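Local coordinates for brain-specific angiogenesis inhibitor 1-associated protein 2-like protein 2 (Mus musculus, PDB 3OK8) that binds phosphoinositides through its I-BAR (IMD) domain and induces planar or gently curved membrane structures, the domain acting as an antiparallel homodimer of three-helix bundles, at the interface of chains A and B. Residues are numbered along the deposited sequence; one frame, centred on the assembly and turned at random. Chains: chain A/B, Brain-specific angiogenesis inhibitor 1-associated protein 2-like protein 2.

Contact 1: the interface of chains A and B. Residues chain A 73, 76-77, 80, 218; chain B 190, 193-194.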
loop_
_atom_site.group_PDB
_atom_site.type_symbol
_atom_site.label_atom_id
_atom_site.label_comp_id
_atom_site.label_asym_id
_atom_site.label_seq_id
_atom_site.Cartn_x
_atom_site.Cartn_y
_atom_site.Cartn_z
ATOM N N LEU A 73 -25.837 -8.669 -6.760
ATOM C CA LEU A 73 -25.055 -7.661 -6.053
ATOM C C LEU A 73 -24.366 -8.301 -4.862
ATOM O O LEU A 73 -23.225 -7.966 -4.533
ATOM C CB LEU A 73 -25.949 -6.507 -5.608
ATOM C CG LEU A 73 -26.522 -5.708 -6.777
ATOM C CD1 LEU A 73 -27.720 -4.876 -6.349
ATOM C CD2 LEU A 73 -25.433 -4.847 -7.444
ATOM N N ILE A 76 -21.221 -10.023 -6.108
ATOM C CA ILE A 76 -20.193 -9.061 -6.431
ATOM C C ILE A 76 -19.398 -8.585 -5.220
ATOM O O ILE A 76 -18.167 -8.497 -5.278
ATOM C CB ILE A 76 -20.782 -7.866 -7.186
ATOM C CG1 ILE A 76 -21.276 -8.329 -8.560
ATOM C CG2 ILE A 76 -19.740 -6.750 -7.275
ATOM C CD1 ILE A 76 -22.073 -7.301 -9.340
ATOM N N LEU A 77 -20.093 -8.296 -4.122
ATOM C CA LEU A 77 -19.444 -7.783 -2.915
ATOM C C LEU A 77 -18.555 -8.833 -2.254
ATOM O O LEU A 77 -17.474 -8.531 -1.746
ATOM C CB LEU A 77 -20.497 -7.287 -1.912
ATOM C CG LEU A 77 -21.346 -6.107 -2.390
ATOM C CD1 LEU A 77 -22.647 -5.951 -1.538
ATOM C CD2 LEU A 77 -20.529 -4.824 -2.361
ATOM N N MET A 80 -15.441 -9.113 -4.115
ATOM C CA MET A 80 -14.576 -7.963 -3.966
ATOM C C MET A 80 -13.688 -8.191 -2.762
ATOM O O MET A 80 -12.482 -7.943 -2.817
ATOM C CB MET A 80 -15.383 -6.686 -3.799
ATOM C CG MET A 80 -15.952 -6.120 -5.079
ATOM S SD MET A 80 -17.072 -4.740 -4.732
ATOM C CE MET A 80 -17.345 -4.106 -6.382
ATOM N N TRP A 218 -17.851 -7.299 -12.855
ATOM C CA TRP A 218 -18.625 -6.602 -11.833
ATOM C C TRP A 218 -19.452 -5.447 -12.383
ATOM O O TRP A 218 -20.011 -4.670 -11.619
ATOM C CB TRP A 218 -17.708 -6.068 -10.730
ATOM C CG TRP A 218 -16.961 -7.113 -9.961
ATOM C CD1 TRP A 218 -17.297 -8.436 -9.806
ATOM C CD2 TRP A 218 -15.770 -6.909 -9.195
ATOM N NE1 TRP A 218 -16.365 -9.066 -9.003
ATOM C CE2 TRP A 218 -15.422 -8.150 -8.617
ATOM C CE3 TRP A 218 -14.950 -5.798 -8.955
ATOM C CZ2 TRP A 218 -14.290 -8.308 -7.809
ATOM C CZ3 TRP A 218 -13.824 -5.956 -8.153
ATOM C CH2 TRP A 218 -13.505 -7.203 -7.592
ATOM N N ALA B 190 -21.960 -1.488 -4.243
ATOM C CA ALA B 190 -21.249 -2.138 -5.336
ATOM C C ALA B 190 -20.755 -1.167 -6.410
ATOM O O ALA B 190 -19.612 -1.278 -6.849
ATOM C CB ALA B 190 -22.096 -3.248 -5.961
ATOM N N HIS B 193 -17.603 0.806 -5.038
ATOM C CA HIS B 193 -16.366 0.031 -5.023
ATOM C C HIS B 193 -15.894 -0.431 -6.409
ATOM O O HIS B 193 -14.704 -0.675 -6.596
ATOM C CB HIS B 193 -16.456 -1.135 -4.034
ATOM C CG HIS B 193 -16.632 -0.699 -2.610
ATOM N ND1 HIS B 193 -17.777 -0.082 -2.162
ATOM C CD2 HIS B 193 -15.804 -0.774 -1.541
ATOM C CE1 HIS B 193 -17.652 0.198 -0.877
ATOM N NE2 HIS B 193 -16.465 -0.214 -0.474
ATOM N N LEU B 194 -16.800 -0.531 -7.380
ATOM C CA LEU B 194 -16.388 -0.798 -8.765
ATOM C C LEU B 194 -15.620 0.406 -9.312
ATOM O O LEU B 194 -14.655 0.258 -10.068
ATOM C CB LEU B 194 -17.600 -1.047 -9.649
ATOM C CG LEU B 194 -17.556 -1.975 -10.869
ATOM C CD1 LEU B 194 -18.535 -1.473 -11.916
ATOM C CD2 LEU B 194 -16.183 -2.112 -11.473
#
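This patch of the I-BAR dimer is held by apolar contacts; within it, no nitrogen or oxygen of one side comes within bonding distance of the other. A:Met80, on helix 71-147, has CG anti to its carbonyl carbon (chi1 -79°) and runs extended beyond it, so that the side chain crosses B:His193 obliquely. Its sulfur SD lies 3.7 Å from the methylene CB of B:His193; the imidazole points away from the sulfur. The terminal methyl CE continues onto the main chain of helix 154-221, 3.7 Å from the carbonyl O of B:Ala190 and near the backbone N of B:Leu194. Aliphatic contacts form a second group around B:Ala190, whose small side chain probably allows the close approach. One branch of A:Leu73, CD2, meets the methyl CB of B:Ala190 at 4.0 Å, and CD2 of A:Leu77 touches its CA at 4.1 Å. A third group involves A:Trp218, just beyond the end of helix 153-217. It offers backbone and CB rather than its indole: CD1 of B:Leu194 sits 3.5 Å from the carbonyl O of A:Trp218, and CG lies 4.1 Å from its CB. The indole turns a face to its own chain, with CG of A:Met80 3.6 Å above the plane toward the rim, which probably helps to position the methionine. The patch seats the third helix of one subunit against the second helix and C-terminal segment of the other, adding to the antiparallel I-BAR dimer interface.

Contact 2: the interface of chains A and B. Residues chain A 28, 31-32, 35, 98, 102, 189, 193; chain B 53, 56-57, 59-60, 77.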
loop_
_atom_site.group_PDB
_atom_site.type_symbol
_atom_site.label_atom_id
_atom_site.label_comp_id
_atom_site.label_asym_id
_atom_site.label_seq_id
_atom_site.Cartn_x
_atom_site.Cartn_y
_atom_site.Cartn_z
ATOM N N ALA A 28 24.457 4.690 8.358
ATOM C CA ALA A 28 23.280 4.863 7.509
ATOM C C ALA A 28 22.560 3.542 7.251
ATOM O O ALA A 28 21.350 3.526 7.021
ATOM C CB ALA A 28 23.644 5.538 6.198
ATOM N N ASN A 31 20.503 2.846 10.371
ATOM C CA ASN A 31 19.357 3.713 10.171
ATOM C C ASN A 31 18.311 3.140 9.227
ATOM O O ASN A 31 17.121 3.119 9.556
ATOM C CB ASN A 31 19.812 5.075 9.654
ATOM C CG ASN A 31 18.681 6.081 9.599
ATOM O OD1 ASN A 31 18.489 6.758 8.589
ATOM N ND2 ASN A 31 17.920 6.182 10.691
ATOM N N LEU A 32 18.739 2.700 8.048
ATOM C CA LEU A 32 17.819 2.049 7.104
ATOM C C LEU A 32 17.165 0.809 7.701
ATOM O O LEU A 32 16.031 0.481 7.352
ATOM C CB LEU A 32 18.519 1.712 5.779
ATOM C CG LEU A 32 18.201 2.577 4.554
ATOM C CD1 LEU A 32 17.735 3.964 4.950
ATOM C CD2 LEU A 32 19.394 2.637 3.603
ATOM N N LEU A 35 14.474 2.604 10.067
ATOM C CA LEU A 35 13.389 3.145 9.273
ATOM C C LEU A 35 12.681 2.027 8.529
ATOM O O LEU A 35 11.471 2.075 8.326
ATOM C CB LEU A 35 13.926 4.181 8.290
ATOM C CG LEU A 35 14.495 5.424 8.959
ATOM C CD1 LEU A 35 15.160 6.330 7.937
ATOM C CD2 LEU A 35 13.384 6.151 9.729
ATOM N N PHE A 98 11.392 -7.759 1.210
ATOM C CA PHE A 98 11.897 -6.589 1.915
ATOM C C PHE A 98 12.460 -6.969 3.280
ATOM O O PHE A 98 13.559 -6.565 3.638
ATOM C CB PHE A 98 10.764 -5.576 2.066
ATOM C CG PHE A 98 11.198 -4.231 2.573
ATOM C CD1 PHE A 98 10.336 -3.471 3.335
ATOM C CD2 PHE A 98 12.462 -3.728 2.289
ATOM C CE1 PHE A 98 10.713 -2.223 3.810
ATOM C CE2 PHE A 98 12.851 -2.475 2.753
ATOM C CZ PHE A 98 11.973 -1.719 3.518
ATOM N N LEU A 102 16.442 -8.296 2.642
ATOM C CA LEU A 102 17.086 -7.004 2.745
ATOM C C LEU A 102 17.321 -6.617 4.203
ATOM O O LEU A 102 18.466 -6.463 4.626
ATOM C CB LEU A 102 16.251 -5.972 1.991
ATOM C CG LEU A 102 16.828 -4.605 1.649
ATOM C CD1 LEU A 102 16.108 -4.045 0.449
ATOM C CD2 LEU A 102 16.721 -3.658 2.814
ATOM N N LEU A 189 23.821 -1.877 -2.012
ATOM C CA LEU A 189 22.602 -1.200 -1.591
ATOM C C LEU A 189 21.687 -1.051 -2.796
ATOM O O LEU A 189 20.494 -1.389 -2.749
ATOM C CB LEU A 189 22.931 0.165 -0.981
ATOM C CG LEU A 189 21.877 0.824 -0.094
ATOM C CD1 LEU A 189 21.387 -0.161 0.968
ATOM C CD2 LEU A 189 22.430 2.098 0.558
ATOM N N HIS A 193 17.991 -3.197 -3.629
ATOM C CA HIS A 193 16.804 -2.404 -3.877
ATOM C C HIS A 193 16.281 -2.606 -5.276
ATOM O O HIS A 193 15.101 -2.369 -5.550
ATOM C CB HIS A 193 17.055 -0.934 -3.562
ATOM C CG HIS A 193 16.931 -0.627 -2.103
ATOM N ND1 HIS A 193 17.982 -0.760 -1.220
ATOM C CD2 HIS A 193 15.863 -0.248 -1.364
ATOM C CE1 HIS A 193 17.573 -0.451 -0.003
ATOM N NE2 HIS A 193 16.290 -0.139 -0.061
ATOM N N TYR B 53 11.826 6.495 4.686
ATOM C CA TYR B 53 12.772 5.449 4.348
ATOM C C TYR B 53 13.557 5.787 3.088
ATOM O O TYR B 53 14.778 5.621 3.033
ATOM C CB TYR B 53 12.035 4.130 4.144
ATOM C CG TYR B 53 12.941 3.021 3.719
ATOM C CD1 TYR B 53 13.217 2.803 2.374
ATOM C CD2 TYR B 53 13.550 2.206 4.662
ATOM C CE1 TYR B 53 14.055 1.798 1.985
ATOM C CE2 TYR B 53 14.392 1.199 4.285
ATOM C CZ TYR B 53 14.638 0.999 2.942
ATOM O OH TYR B 53 15.479 -0.002 2.565
ATOM N N ALA B 56 16.045 8.670 3.117
ATOM C CA ALA B 56 17.349 8.217 3.596
ATOM C C ALA B 56 18.134 7.540 2.477
ATOM O O ALA B 56 19.334 7.796 2.291
ATOM C CB ALA B 56 17.181 7.267 4.781
ATOM N N ILE B 57 17.460 6.664 1.736
ATOM C CA ILE B 57 18.068 6.066 0.553
ATOM C C ILE B 57 18.665 7.138 -0.358
ATOM O O ILE B 57 19.798 7.005 -0.827
ATOM C CB ILE B 57 17.050 5.211 -0.242
ATOM C CG1 ILE B 57 16.732 3.922 0.520
ATOM C CG2 ILE B 57 17.594 4.886 -1.609
ATOM C CD1 ILE B 57 17.875 2.902 0.517
ATOM N N LYS B 59 19.650 10.189 0.454
ATOM C CA LYS B 59 20.778 10.883 1.074
ATOM C C LYS B 59 22.045 10.123 0.697
ATOM O O LYS B 59 23.077 10.703 0.344
ATOM C CB LYS B 59 20.623 10.918 2.601
ATOM C CG LYS B 59 21.274 9.724 3.321
ATOM C CD LYS B 59 20.449 9.199 4.512
ATOM C CE LYS B 59 20.827 7.753 4.875
ATOM N NZ LYS B 59 20.063 7.164 6.028
ATOM N N ILE B 60 21.937 8.802 0.766
ATOM C CA ILE B 60 23.040 7.907 0.486
ATOM C C ILE B 60 23.455 8.060 -0.967
ATOM O O ILE B 60 24.649 8.112 -1.278
ATOM C CB ILE B 60 22.642 6.463 0.853
ATOM C CG1 ILE B 60 22.511 6.361 2.378
ATOM C CG2 ILE B 60 23.623 5.442 0.297
ATOM C CD1 ILE B 60 22.495 4.958 2.925
ATOM N N LEU B 77 20.326 5.252 -6.969
ATOM C CA LEU B 77 19.685 5.317 -5.654
ATOM C C LEU B 77 18.756 6.531 -5.539
ATOM O O LEU B 77 17.657 6.426 -5.003
ATOM C CB LEU B 77 20.738 5.317 -4.524
ATOM C CG LEU B 77 21.599 4.047 -4.368
ATOM C CD1 LEU B 77 22.874 4.288 -3.548
ATOM C CD2 LEU B 77 20.797 2.877 -3.785
#
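The antiparallel helix packing of the I-BAR dimer is exemplified where helix 7-64 of chain B lies against helices 5-66, 71-147 and 153-217 of chain A, a largely apolar seam with a polar link across it. B:Tyr53 has CG anti to its backbone N (chi1 177°) and meets A:His193 tip to tip: the phenol OH and imidazole NE2 form a 2.8 Å hydrogen bond, 145° at the hydrogen, whose direction is not settled. ND1 of the same imidazole donates to the carbonyl O of A:Leu189 at 3.0 Å; the oxygen lies in the ring plane, although the donor stands above the carbonyl plane. This second bond fixes the ring's rotation, and would favour NE2 as acceptor if the histidine is neutral. A:Leu102 CD1 covers the centre of one imidazole face, while B:Ile57 CD1 lies over the opposite face, 3.8 Å from the ring centroid, sandwiching the ring. An alanine in place of A:His193 would remove both hydrogen bonds and would probably leave B:Tyr53 and B:Ile57 less firmly held. A:Phe98 turns its edge to the tyrosine face, planes at 87°. A:Leu32 forks between neighbours, CD1 packing tightly on B:Ala56 CB and CD2 on B:Ile57 CD1, both at 3.4 Å. Farther along, B:Ile60 fits against A:Ala28 and A:Leu189. B:Lys59, bent at chi2, crosses A:Asn31 obliquely and brings its ammonium NZ 3.0 Å from the amide oxygen OD1, a hydrogen bond.

Contact 3: the interface of chains A and B. Residues chain A 45-46, 49-50; chain B 38-39, 42-43.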
loop_
_atom_site.group_PDB
_atom_site.type_symbol
_atom_site.label_atom_id
_atom_site.label_comp_id
_atom_site.label_asym_id
_atom_site.label_seq_id
_atom_site.Cartn_x
_atom_site.Cartn_y
_atom_site.Cartn_z
ATOM N N ALA A 45 0.079 -3.034 9.488
ATOM C CA ALA A 45 -1.089 -2.303 9.970
ATOM C C ALA A 45 -2.069 -1.996 8.836
ATOM O O ALA A 45 -3.287 -2.043 9.037
ATOM C CB ALA A 45 -0.663 -1.015 10.674
ATOM N N LEU A 46 -1.550 -1.663 7.652
ATOM C CA LEU A 46 -2.433 -1.398 6.518
ATOM C C LEU A 46 -3.155 -2.677 6.132
ATOM O O LEU A 46 -4.360 -2.672 5.933
ATOM C CB LEU A 46 -1.686 -0.841 5.309
ATOM C CG LEU A 46 -2.563 -0.503 4.092
ATOM C CD1 LEU A 46 -3.397 0.771 4.312
ATOM C CD2 LEU A 46 -1.724 -0.348 2.860
ATOM N N ALA A 49 -6.183 -3.286 8.686
ATOM C CA ALA A 49 -7.259 -2.365 8.377
ATOM C C ALA A 49 -7.987 -2.727 7.095
ATOM O O ALA A 49 -9.186 -2.512 7.002
ATOM C CB ALA A 49 -6.720 -0.960 8.270
ATOM N N ALA A 50 -7.268 -3.246 6.104
ATOM C CA ALA A 50 -7.894 -3.688 4.861
ATOM C C ALA A 50 -8.699 -4.952 5.086
ATOM O O ALA A 50 -9.835 -5.053 4.640
ATOM C CB ALA A 50 -6.849 -3.925 3.769
ATOM N N ASN B 38 -10.267 4.220 9.241
ATOM C CA ASN B 38 -9.155 3.511 9.856
ATOM C C ASN B 38 -8.191 3.073 8.764
ATOM O O ASN B 38 -6.979 3.231 8.886
ATOM C CB ASN B 38 -9.639 2.289 10.618
ATOM C CG ASN B 38 -8.506 1.508 11.245
ATOM O OD1 ASN B 38 -7.533 2.085 11.746
ATOM N ND2 ASN B 38 -8.632 0.183 11.245
ATOM N N TYR B 39 -8.749 2.530 7.693
ATOM C CA TYR B 39 -7.997 2.124 6.519
ATOM C C TYR B 39 -7.188 3.293 5.951
ATOM O O TYR B 39 -5.990 3.158 5.664
ATOM C CB TYR B 39 -8.982 1.641 5.459
ATOM C CG TYR B 39 -8.404 0.740 4.407
ATOM C CD1 TYR B 39 -9.192 -0.243 3.829
ATOM C CD2 TYR B 39 -7.078 0.866 3.980
ATOM C CE1 TYR B 39 -8.690 -1.085 2.855
ATOM C CE2 TYR B 39 -6.557 0.019 3.006
ATOM C CZ TYR B 39 -7.375 -0.956 2.446
ATOM O OH TYR B 39 -6.908 -1.815 1.474
ATOM N N ALA B 42 -4.227 4.104 8.148
ATOM C CA ALA B 42 -3.065 3.230 8.024
ATOM C C ALA B 42 -2.286 3.462 6.718
ATOM O O ALA B 42 -1.047 3.304 6.672
ATOM C CB ALA B 42 -3.469 1.787 8.163
ATOM N N PHE B 43 -3.001 3.844 5.662
ATOM C CA PHE B 43 -2.347 4.181 4.408
ATOM C C PHE B 43 -1.466 5.420 4.505
ATOM O O PHE B 43 -0.345 5.420 4.001
ATOM C CB PHE B 43 -3.335 4.384 3.265
ATOM C CG PHE B 43 -2.677 4.909 2.021
ATOM C CD1 PHE B 43 -2.519 6.280 1.828
ATOM C CD2 PHE B 43 -2.151 4.038 1.075
ATOM C CE1 PHE B 43 -1.876 6.779 0.698
ATOM C CE2 PHE B 43 -1.507 4.525 -0.062
ATOM C CZ PHE B 43 -1.376 5.899 -0.253
HETATM O O HOH W 1 -10.183 -0.630 8.806
#
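Where helix 5-66 of chain A crosses helix 7-64 of chain B, the first shell is set by the phenol ring of B:Tyr39, which lies along the alanines of the partner helix. CA of A:Ala50 stands over the ring face, 3.9 Å from the centroid, and its methyl CB packs against the phenol carbon CZ. The backbone N of A:Ala50 also lies over the centre of the ring, so the aromatic face rests partly on main chain. A:Leu46 crosses the tyrosine obliquely and brings its CD1 branch to CE2 of the ring, 3.5 Å away. The same methyl reaches the helix backbone of chain B, 3.6 Å from CA of B:Phe43. Beside this, B:Ala42 CB sits 3.7 Å from CA of A:Leu46, and A:Ala49 CB packs 3.8 Å from CA of B:Tyr39. Farther out, a water bridges the chains, 2.8 Å from the carbonyl O of A:Ala49 and 3.0 Å from the amide ND2 of B:Asn38. Torsions set this arrangement: A:Leu46 (chi1 -178°), B:Tyr39 (chi1 -159°) and B:Asn38 all hold CG anti to the backbone N. No direct polar bond joins the two sides in this patch, so alanine-lined packing, with the bridging water, probably secures the first helices near the middle of the dimer.

The three contacts sample one long two-fold interface, each having a twin with the chains exchanged. Contact 3 lies between the others, with C-alpha centres about 20 Å from contact 1 and 24 Å from contact 2, which are themselves about 39 Å apart. Contacts 2 and 3 share the first helices of both chains. Position 193 recurs in contacts 1 and 2, through its CB in chain B and its imidazole in chain A; residue 77 likewise serves both. Spreading modest patches along extended helices, with all three helices of the bundle engaged, would favour a rigid antiparallel dimer suited to presenting an extended membrane-binding surface.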